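Local coordinates for protein cytochrome c552 (Thermochromatium tepidum, PDB 5ZE8) that carries five heme c groups at low redox potential and probably passes electrons between partners in a purple sulfur photosynthetic bacterium, at residues A[132-138]-A[150-156]. Sequence-based numbering, arbitrary orientation.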
ATOM      1  N   THR A 132      -2.996 -19.302   2.873  1.00 10.66           N
ATOM      2  CA  THR A 132      -4.143 -20.099   3.439  1.00 11.10           C
ATOM      3  C   THR A 132      -5.502 -19.428   3.127  1.00 12.19           C
ATOM      4  O   THR A 132      -6.528 -19.901   3.609  1.00 12.88           O
ATOM      5  CB  THR A 132      -3.948 -20.486   4.922  1.00 12.03           C
ATOM      6  OG1 THR A 132      -3.735 -19.361   5.721  1.00 13.14           O
ATOM      7  CG2 THR A 132      -2.790 -21.483   5.063  1.00 11.79           C
ATOM      8  N   LEU A 133      -5.508 -18.284   2.438  1.00 11.89           N
ATOM      9  CA  LEU A 133      -6.780 -17.637   2.019  1.00 11.87           C
ATOM     10  C   LEU A 133      -7.359 -18.526   0.946  1.00 12.26           C
ATOM     11  O   LEU A 133      -6.704 -18.827  -0.026  1.00 11.85           O
ATOM     12  CB  LEU A 133      -6.482 -16.284   1.432  1.00 12.33           C
ATOM     13  CG  LEU A 133      -5.839 -15.262   2.368  1.00 12.51           C
ATOM     14  CD1 LEU A 133      -5.539 -14.012   1.554  1.00 13.61           C
ATOM     15  CD2 LEU A 133      -6.610 -15.005   3.646  1.00 12.95           C
ATOM     16  N   LYS A 134      -8.607 -18.993   1.130  1.00 12.56           N
ATOM     17  CA  LYS A 134      -9.212 -19.945   0.198  1.00 14.30           C
ATOM     18  C   LYS A 134     -10.288 -19.359  -0.719  1.00 14.38           C
ATOM     19  O   LYS A 134     -10.182 -19.484  -1.929  1.00 16.98           O
ATOM     20  CB  LYS A 134      -9.712 -21.171   0.898  1.00 16.18           C
ATOM     21  CG  LYS A 134     -10.189 -22.225  -0.065  1.00 17.60           C
ATOM     22  CD  LYS A 134     -10.635 -23.446   0.696  1.00 21.95           C
ATOM     23  CE  LYS A 134     -11.121 -24.493  -0.260  1.00 24.75           C
ATOM     24  NZ  LYS A 134     -11.622 -25.606   0.591  1.00 31.12           N
ATOM     25  N   THR A 135     -11.255 -18.670  -0.132  1.00 14.50           N
ATOM     26  CA  THR A 135     -12.389 -18.158  -0.947  1.00 15.61           C
ATOM     27  C   THR A 135     -12.709 -16.758  -0.470  1.00 15.60           C
ATOM     28  O   THR A 135     -12.999 -16.564   0.707  1.00 15.10           O
ATOM     29  CB  THR A 135     -13.603 -19.046  -0.763  1.00 15.80           C
ATOM     30  OG1 THR A 135     -13.269 -20.427  -1.045  1.00 17.15           O
ATOM     31  CG2 THR A 135     -14.765 -18.591  -1.611  1.00 19.46           C
ATOM     32  N   TYR A 136     -12.667 -15.826  -1.376  1.00 14.55           N
ATOM     33  CA  TYR A 136     -12.991 -14.454  -1.053  1.00 15.05           C
ATOM     34  C   TYR A 136     -14.500 -14.194  -1.065  1.00 15.14           C
ATOM     35  O   TYR A 136     -15.155 -14.382  -2.086  1.00 16.14           O
ATOM     36  CB  TYR A 136     -12.346 -13.522  -2.003  1.00 14.08           C
ATOM     37  CG  TYR A 136     -12.553 -12.023  -1.737  1.00 14.90           C
ATOM     38  CD1 TYR A 136     -12.360 -11.489  -0.520  1.00 15.04           C
ATOM     39  CD2 TYR A 136     -13.006 -11.176  -2.745  1.00 15.38           C
ATOM     40  CE1 TYR A 136     -12.544 -10.145  -0.278  1.00 14.97           C
ATOM     41  CE2 TYR A 136     -13.204  -9.817  -2.511  1.00 17.88           C
ATOM     42  CZ  TYR A 136     -12.964  -9.306  -1.244  1.00 18.91           C
ATOM     43  OH  TYR A 136     -13.226  -7.960  -1.023  1.00 20.49           O
ATOM     44  N   ASN A 137     -15.013 -13.803   0.088  1.00 12.92           N
ATOM     45  CA  ASN A 137     -16.497 -13.570   0.319  1.00 14.63           C
ATOM     46  C   ASN A 137     -16.944 -12.131   0.115  1.00 15.26           C
ATOM     47  O   ASN A 137     -18.139 -11.879   0.171  1.00 19.40           O
ATOM     48  CB  ASN A 137     -16.916 -14.086   1.658  1.00 14.87           C
ATOM     49  CG  ASN A 137     -16.692 -15.575   1.757  1.00 16.53           C
ATOM     50  OD1 ASN A 137     -17.034 -16.307   0.825  1.00 20.78           O
ATOM     51  ND2 ASN A 137     -16.094 -16.014   2.839  1.00 17.74           N
ATOM     52  N   GLY A 138     -16.020 -11.212  -0.067  1.00 13.94           N
ATOM     53  CA  GLY A 138     -16.245  -9.805  -0.091  1.00 14.36           C
ATOM     54  C   GLY A 138     -16.192  -9.200   1.276  1.00 16.20           C
ATOM     55  O   GLY A 138     -16.343  -9.861   2.315  1.00 16.67           O
ATOM     56  N   ILE A 150      -8.574 -11.055   7.033  1.00 12.38           N
ATOM     57  CA  ILE A 150      -8.850 -12.457   7.016  1.00 14.62           C
ATOM     58  C   ILE A 150     -10.352 -12.785   7.224  1.00 13.56           C
ATOM     59  O   ILE A 150     -10.798 -13.844   6.798  1.00 14.20           O
ATOM     60  CB  ILE A 150      -8.083 -13.282   8.113  1.00 16.90           C
ATOM     61  CG1 ILE A 150      -8.308 -12.733   9.550  1.00 17.71           C
ATOM     62  CG2 ILE A 150      -6.630 -13.362   7.760  1.00 18.05           C
ATOM     63  CD1 ILE A 150      -7.937 -13.732  10.690  1.00 19.73           C
ATOM     64  N   LYS A 151     -11.131 -11.833   7.774  1.00 12.41           N
ATOM     65  CA  LYS A 151     -12.535 -12.075   7.996  1.00 13.10           C
ATOM     66  C   LYS A 151     -13.374 -12.006   6.712  1.00 12.69           C
ATOM     67  O   LYS A 151     -14.513 -12.520   6.683  1.00 14.41           O
ATOM     68  CB  LYS A 151     -13.069 -11.102   9.009  1.00 14.03           C
ATOM     69  CG  LYS A 151     -12.412 -11.160  10.379  1.00 16.73           C
ATOM     70  CD  LYS A 151     -12.425 -12.559  10.985  1.00 20.95           C
ATOM     71  CE  LYS A 151     -11.718 -12.531  12.340  1.00 23.77           C
ATOM     72  NZ  LYS A 151     -11.972 -13.858  13.009  1.00 26.37           N
ATOM     73  N   ALA A 152     -12.786 -11.509   5.608  1.00 12.12           N
ATOM     74  CA  ALA A 152     -13.413 -11.472   4.307  1.00 12.25           C
ATOM     75  C   ALA A 152     -13.252 -12.777   3.536  1.00 11.56           C
ATOM     76  O   ALA A 152     -13.743 -12.874   2.400  1.00 12.81           O
ATOM     77  CB  ALA A 152     -12.919 -10.310   3.472  1.00 12.69           C
ATOM     78  N   TYR A 153     -12.583 -13.778   4.118  1.00 11.55           N
ATOM     79  CA  TYR A 153     -12.315 -15.013   3.451  1.00 11.65           C
ATOM     80  C   TYR A 153     -12.751 -16.258   4.226  1.00 12.86           C
ATOM     81  O   TYR A 153     -12.706 -16.274   5.446  1.00 14.68           O
ATOM     82  CB  TYR A 153     -10.751 -15.191   3.300  1.00 11.66           C
ATOM     83  CG  TYR A 153     -10.147 -14.123   2.400  1.00 11.32           C
ATOM     84  CD1 TYR A 153     -10.004 -14.341   1.037  1.00 12.39           C
ATOM     85  CD2 TYR A 153      -9.656 -12.957   2.897  1.00 10.50           C
ATOM     86  CE1 TYR A 153      -9.419 -13.400   0.184  1.00 11.55           C
ATOM     87  CE2 TYR A 153      -9.110 -11.981   2.078  1.00 12.51           C
ATOM     88  CZ  TYR A 153      -9.025 -12.199   0.734  1.00 10.81           C
ATOM     89  OH  TYR A 153      -8.467 -11.225  -0.106  1.00 12.49           O
ATOM     90  N   ASP A 154     -13.009 -17.349   3.508  1.00 14.54           N
ATOM     91  CA  ASP A 154     -12.948 -18.670   4.087  1.00 15.77           C
ATOM     92  C   ASP A 154     -11.462 -19.026   4.057  1.00 12.85           C
ATOM     93  O   ASP A 154     -10.786 -18.831   3.014  1.00 15.63           O
ATOM     94  CB  ASP A 154     -13.660 -19.719   3.251  1.00 18.26           C
ATOM     95  CG  ASP A 154     -15.159 -19.507   3.131  1.00 22.20           C
ATOM     96  OD1 ASP A 154     -15.748 -18.806   3.972  1.00 23.20           O
ATOM     97  OD2 ASP A 154     -15.727 -20.158   2.197  1.00 24.36           O
ATOM     98  N   LEU A 155     -11.009 -19.559   5.185  1.00 15.20           N
ATOM     99  CA  LEU A 155      -9.597 -19.946   5.315  1.00 15.52           C
ATOM    100  C   LEU A 155      -9.430 -21.450   5.159  1.00 17.48           C
ATOM    101  O   LEU A 155     -10.380 -22.192   5.472  1.00 20.20           O
ATOM    102  CB  LEU A 155      -9.070 -19.479   6.663  1.00 15.48           C
ATOM    103  CG  LEU A 155      -9.305 -18.003   6.945  1.00 17.16           C
ATOM    104  CD1 LEU A 155      -8.868 -17.684   8.358  1.00 19.68           C
ATOM    105  CD2 LEU A 155      -8.650 -17.031   5.957  1.00 16.51           C
ATOM    106  N   SER A 156      -8.228 -21.914   4.805  1.00 15.12           N
ATOM    107  CA  SER A 156      -7.983 -23.336   4.594  1.00 15.06           C
ATOM    108  C   SER A 156      -6.920 -23.773   5.618  1.00 15.90           C
ATOM    109  O   SER A 156      -6.092 -22.927   6.088  1.00 16.32           O
ATOM    110  CB  SER A 156      -7.447 -23.575   3.205  1.00 15.59           C
ATOM    111  OG  SER A 156      -7.282 -24.992   3.008  1.00 15.81           O
TER
HETATM  112  O   HOH W   1      -9.373 -26.400   2.082  1.00 26.96           O
HETATM  113  O   HOH W   2     -14.569 -22.056   0.822  1.00 27.12           O
HETATM  114  O   HOH W   3     -16.063 -14.271   5.169  1.00 22.22           O
HETATM  115  O   HOH W   4     -17.669 -18.894   0.897  1.00 32.42           O
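Leu133 and Leu155 start a two-stranded antiparallel pairing of 133-136 with 153-155, whose register is shifted by one residue at a classic beta bulge in which Asp154 O takes bonds from both Lys134 N (2.9 Å) and Thr135 N (3.2 Å). One carbonyl thus serves two successive amides, and Asp154 N returns a bond to Thr135 O. On the face that carries Tyr136 and Tyr153, the Tyr153 ring is held between two side chains. Leu133, whose branched end can lay a methyl on a ring, puts CD2 over one face, 4.1 Å from the centroid, a CH-pi contact; on the opposite face CD1 of Tyr136 comes within 3.6 Å of Tyr153 CE1, the ring planes 42° apart. With CG anti to the backbone N (chi1 -177°), the Tyr136 ring is swung beside Tyr153. The Tyr153 hydroxyl bonds to Asp223 O and Gly227 N, so a flat ring with a polar end suits this buried place. A leucine at Tyr153 would probably leave Leu133 and Tyr136 without the surface between them and those backbone groups without their hydroxyl partner. Thr135 and Asp154 share the other face, where Asn137 ND2 reaches in to donate a hydrogen bond to Asp154 OD1 (3.0 Å), from above the carboxylate plane; an amide suits, its OD1 accepting from a water that also bonds Asp154 OD2. The hairpin is therefore two-sided: hydrated around Asp154, while Leu133, Tyr136 and Tyr153 meet Gln218 of helix 216-220, with Leu133 also touching a heme c.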